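Local structure of cytosolic phospholipase A2 delta (Homo sapiens, 5IZ5) at residues 186-197 with 201-213. The protein hydrolyses glycerophospholipids at the sn-2 position in a calcium-dependent manner, preferring linoleic acid there and releasing a free fatty acid and a lysophospholipid. The protein carries 3 engineered substitutions. Residues are numbered along the deposited sequence; the frame is centred on the assembly and turned at random.
Sequences KLELELVLKGSY and QTSFLGTASAFRF
Leu191 comes roughly perpendicular to the Phe211 side chain, a leucine of one sheet set against a ring of the next. Followed outward, Leu191 shows how one side chain can serve two rings. Leu191 CB lies at the edge of the Phe213 ring, 3.7 Å from Phe213 CZ. With CG beside the backbone N (chi1 -59°) and CD1 extended anti to CA, Leu191 CD1 comes over a face of Phe211 in a CH-pi contact, 3.8 Å from the centroid of the Phe211 ring. Beyond the two segments, Leu191 also touches Val170 of strand 160-172.

The backbone of Leu191 is paired with Gln201: Leu191 N gives a nearly straight bond (173°) to Gln201 O, and Gln201 N returns one to Leu191 O. Farther along, Leu189 and Ser203 form the next hydrogen-bonded antiparallel pair, while Leu189 CD2 reaches Phe211 CE2 at 3.9 Å. Gln201 bridges the layers, Gln201 NE2 lying over the centre of the Phe213 ring and donating to Arg212 O at 2.9 Å. Leu193 runs alongside Phe213 but points the other way, Leu193 CD2 lying 3.7 Å from Phe213 CB. A serine in place of Phe213 would probably open a gap between Leu191 and Leu193 and deprive the Gln201 amide of the ring beneath it.

On the other face of the hairpin, Glu188 CG lies over the Phe204 ring, 4.1 Å from its centroid, with carboxylate and ring stacked 12° apart. Strands 188-193 and 201-204 thus form an antiparallel hairpin whose inner face packs on strand 210-213, 9.3 Å away between axes, a face-to-face beta-sandwich consistent with the second, C2-like domain of this phospholipase.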
# COMPACT_ATOMS: atom_id res chain seq x y z
N LYS B 186 28.66 -28.35 16.42
CA LYS B 186 28.09 -29.68 16.64
C LYS B 186 27.40 -30.16 15.35
O LYS B 186 27.83 -29.86 14.23
CB LYS B 186 27.15 -29.66 17.87
CG LYS B 186 27.13 -30.97 18.68
CD LYS B 186 25.90 -31.09 19.59
CE LYS B 186 25.51 -32.55 19.79
NZ LYS B 186 24.35 -32.71 20.72
N LEU B 187 26.38 -31.00 15.54
CA LEU B 187 25.46 -31.38 14.48
C LEU B 187 24.48 -30.27 14.14
O LEU B 187 24.00 -29.56 15.02
CB LEU B 187 24.64 -32.59 14.95
CG LEU B 187 25.12 -34.03 14.75
CD1 LEU B 187 26.53 -34.09 14.21
CD2 LEU B 187 24.92 -34.89 15.99
N GLU B 188 24.19 -30.15 12.85
CA GLU B 188 23.15 -29.26 12.37
C GLU B 188 21.96 -30.09 11.85
O GLU B 188 22.11 -30.90 10.95
CB GLU B 188 23.69 -28.37 11.25
CG GLU B 188 23.08 -26.98 11.23
CD GLU B 188 23.58 -26.12 10.08
OE1 GLU B 188 24.41 -26.61 9.28
OE2 GLU B 188 23.14 -24.96 9.98
N LEU B 189 20.79 -29.88 12.46
CA LEU B 189 19.55 -30.50 12.00
C LEU B 189 18.94 -29.68 10.87
O LEU B 189 18.74 -28.47 11.02
CB LEU B 189 18.54 -30.57 13.15
CG LEU B 189 17.12 -31.05 12.81
CD1 LEU B 189 17.11 -32.51 12.37
CD2 LEU B 189 16.20 -30.87 14.01
N GLU B 190 18.65 -30.32 9.74
CA GLU B 190 17.97 -29.66 8.62
C GLU B 190 16.59 -30.28 8.40
O GLU B 190 16.49 -31.48 8.10
CB GLU B 190 18.80 -29.76 7.34
CG GLU B 190 18.04 -29.31 6.09
CD GLU B 190 18.89 -29.35 4.83
OE1 GLU B 190 19.65 -28.40 4.60
OE2 GLU B 190 18.77 -30.33 4.07
N LEU B 191 15.55 -29.45 8.52
CA LEU B 191 14.17 -29.85 8.27
C LEU B 191 13.65 -29.17 7.01
O LEU B 191 13.75 -27.95 6.87
CB LEU B 191 13.27 -29.47 9.44
CG LEU B 191 13.64 -30.05 10.81
CD1 LEU B 191 12.81 -29.39 11.89
CD2 LEU B 191 13.43 -31.56 10.82
N VAL B 192 13.09 -29.96 6.10
CA VAL B 192 12.57 -29.44 4.84
C VAL B 192 11.13 -29.88 4.66
O VAL B 192 10.82 -31.07 4.81
CB VAL B 192 13.39 -29.93 3.64
CG1 VAL B 192 12.93 -29.26 2.36
CG2 VAL B 192 14.87 -29.68 3.86
N LEU B 193 10.27 -28.92 4.33
CA LEU B 193 8.87 -29.20 4.03
C LEU B 193 8.49 -28.39 2.80
O LEU B 193 8.06 -27.23 2.91
CB LEU B 193 8.00 -28.86 5.25
CG LEU B 193 6.46 -29.00 5.20
CD1 LEU B 193 5.95 -29.94 4.12
CD2 LEU B 193 5.92 -29.40 6.57
N LYS B 194 8.67 -29.01 1.64
CA LYS B 194 8.40 -28.35 0.36
C LYS B 194 6.95 -27.89 0.27
O LYS B 194 6.03 -28.67 0.51
CB LYS B 194 8.68 -29.28 -0.82
CG LYS B 194 10.04 -29.16 -1.47
CD LYS B 194 9.94 -29.78 -2.87
CE LYS B 194 10.53 -28.88 -3.94
NZ LYS B 194 10.04 -29.24 -5.30
N GLY B 195 6.75 -26.64 -0.11
CA GLY B 195 5.42 -26.05 -0.22
C GLY B 195 4.99 -25.28 1.01
O GLY B 195 3.99 -24.58 0.97
N SER B 196 5.75 -25.38 2.10
CA SER B 196 5.46 -24.61 3.31
C SER B 196 5.98 -23.20 3.17
O SER B 196 6.81 -22.92 2.31
CB SER B 196 6.11 -25.27 4.53
OG SER B 196 7.52 -25.18 4.47
N TYR B 197 5.50 -22.31 4.04
CA TYR B 197 5.98 -20.93 4.11
C TYR B 197 7.46 -20.87 4.48
O TYR B 197 8.23 -20.12 3.88
CB TYR B 197 5.15 -20.13 5.13
CG TYR B 197 5.72 -18.77 5.50
CD1 TYR B 197 5.77 -17.74 4.57
CD2 TYR B 197 6.18 -18.52 6.78
CE1 TYR B 197 6.29 -16.50 4.91
CE2 TYR B 197 6.70 -17.28 7.14
CZ TYR B 197 6.75 -16.27 6.20
OH TYR B 197 7.25 -15.04 6.57
N GLN B 201 14.23 -25.22 7.49
CA GLN B 201 14.70 -24.69 8.76
C GLN B 201 15.88 -25.52 9.25
O GLN B 201 15.82 -26.75 9.26
CB GLN B 201 13.57 -24.68 9.79
CG GLN B 201 12.44 -23.72 9.45
CD GLN B 201 11.36 -23.66 10.51
OE1 GLN B 201 11.60 -23.23 11.63
NE2 GLN B 201 10.15 -24.08 10.15
N THR B 202 16.95 -24.83 9.64
CA THR B 202 18.15 -25.48 10.12
C THR B 202 18.50 -24.98 11.50
O THR B 202 18.09 -23.89 11.90
CB THR B 202 19.36 -25.20 9.22
OG1 THR B 202 19.71 -23.82 9.32
CG2 THR B 202 19.05 -25.56 7.78
N SER B 203 19.26 -25.79 12.22
CA SER B 203 19.68 -25.43 13.56
C SER B 203 20.70 -26.41 14.12
O SER B 203 20.64 -27.61 13.84
CB SER B 203 18.48 -25.42 14.49
OG SER B 203 18.92 -25.50 15.83
N PHE B 204 21.61 -25.88 14.93
CA PHE B 204 22.53 -26.72 15.68
C PHE B 204 21.80 -27.36 16.85
O PHE B 204 20.79 -26.84 17.33
CB PHE B 204 23.74 -25.92 16.16
CG PHE B 204 24.62 -25.44 15.04
CD1 PHE B 204 24.67 -24.10 14.69
CD2 PHE B 204 25.39 -26.34 14.33
CE1 PHE B 204 25.48 -23.67 13.65
CE2 PHE B 204 26.20 -25.93 13.29
CZ PHE B 204 26.25 -24.59 12.95
N LEU B 205 22.29 -28.51 17.30
CA LEU B 205 21.67 -29.19 18.43
C LEU B 205 21.93 -28.40 19.70
O LEU B 205 23.03 -27.88 19.90
CB LEU B 205 22.20 -30.62 18.56
CG LEU B 205 21.87 -31.57 17.40
CD1 LEU B 205 22.36 -32.97 17.73
CD2 LEU B 205 20.38 -31.57 17.09
N GLY B 206 20.90 -28.30 20.55
CA GLY B 206 20.92 -27.41 21.71
C GLY B 206 20.47 -26.00 21.39
O GLY B 206 19.68 -25.40 22.11
N THR B 207 21.00 -25.46 20.29
CA THR B 207 20.67 -24.10 19.84
C THR B 207 19.22 -23.94 19.36
O THR B 207 18.67 -22.85 19.46
CB THR B 207 21.70 -23.64 18.79
OG1 THR B 207 22.99 -23.57 19.41
CG2 THR B 207 21.39 -22.29 18.18
N ALA B 208 18.58 -25.01 18.86
CA ALA B 208 17.13 -24.96 18.56
C ALA B 208 16.35 -26.08 19.24
O ALA B 208 16.72 -27.25 19.15
CB ALA B 208 16.87 -24.99 17.06
N SER B 209 15.25 -25.69 19.88
CA SER B 209 14.40 -26.62 20.62
C SER B 209 13.18 -27.10 19.81
O SER B 209 12.86 -28.29 19.81
CB SER B 209 13.93 -25.94 21.93
OG SER B 209 12.88 -25.01 21.70
N ALA B 210 12.51 -26.17 19.13
CA ALA B 210 11.22 -26.44 18.47
C ALA B 210 11.10 -25.75 17.11
O ALA B 210 11.75 -24.74 16.87
CB ALA B 210 10.08 -26.00 19.38
N PHE B 211 10.25 -26.31 16.25
CA PHE B 211 10.03 -25.76 14.91
C PHE B 211 8.56 -25.85 14.52
O PHE B 211 7.87 -26.81 14.85
CB PHE B 211 10.83 -26.54 13.87
CG PHE B 211 12.29 -26.65 14.19
CD1 PHE B 211 13.19 -25.73 13.70
CD2 PHE B 211 12.75 -27.69 14.99
CE1 PHE B 211 14.54 -25.83 14.00
CE2 PHE B 211 14.10 -27.79 15.30
CZ PHE B 211 14.99 -26.86 14.80
N ARG B 212 8.10 -24.83 13.79
CA ARG B 212 6.75 -24.81 13.26
C ARG B 212 6.81 -24.59 11.76
O ARG B 212 7.52 -23.69 11.29
CB ARG B 212 5.95 -23.68 13.93
CG ARG B 212 4.61 -23.34 13.27
CD ARG B 212 3.43 -24.00 13.94
NE ARG B 212 3.27 -23.54 15.30
CZ ARG B 212 2.34 -24.01 16.13
NH1 ARG B 212 1.49 -24.95 15.72
NH2 ARG B 212 2.27 -23.54 17.36
N PHE B 213 6.08 -25.41 11.00
CA PHE B 213 5.88 -25.18 9.58
C PHE B 213 4.41 -24.91 9.31
O PHE B 213 3.53 -25.58 9.87
CB PHE B 213 6.30 -26.40 8.76
CG PHE B 213 7.78 -26.65 8.74
CD1 PHE B 213 8.56 -26.19 7.68
CD2 PHE B 213 8.39 -27.36 9.75
CE1 PHE B 213 9.93 -26.43 7.64
CE2 PHE B 213 9.76 -27.60 9.73
CZ PHE B 213 10.53 -27.14 8.67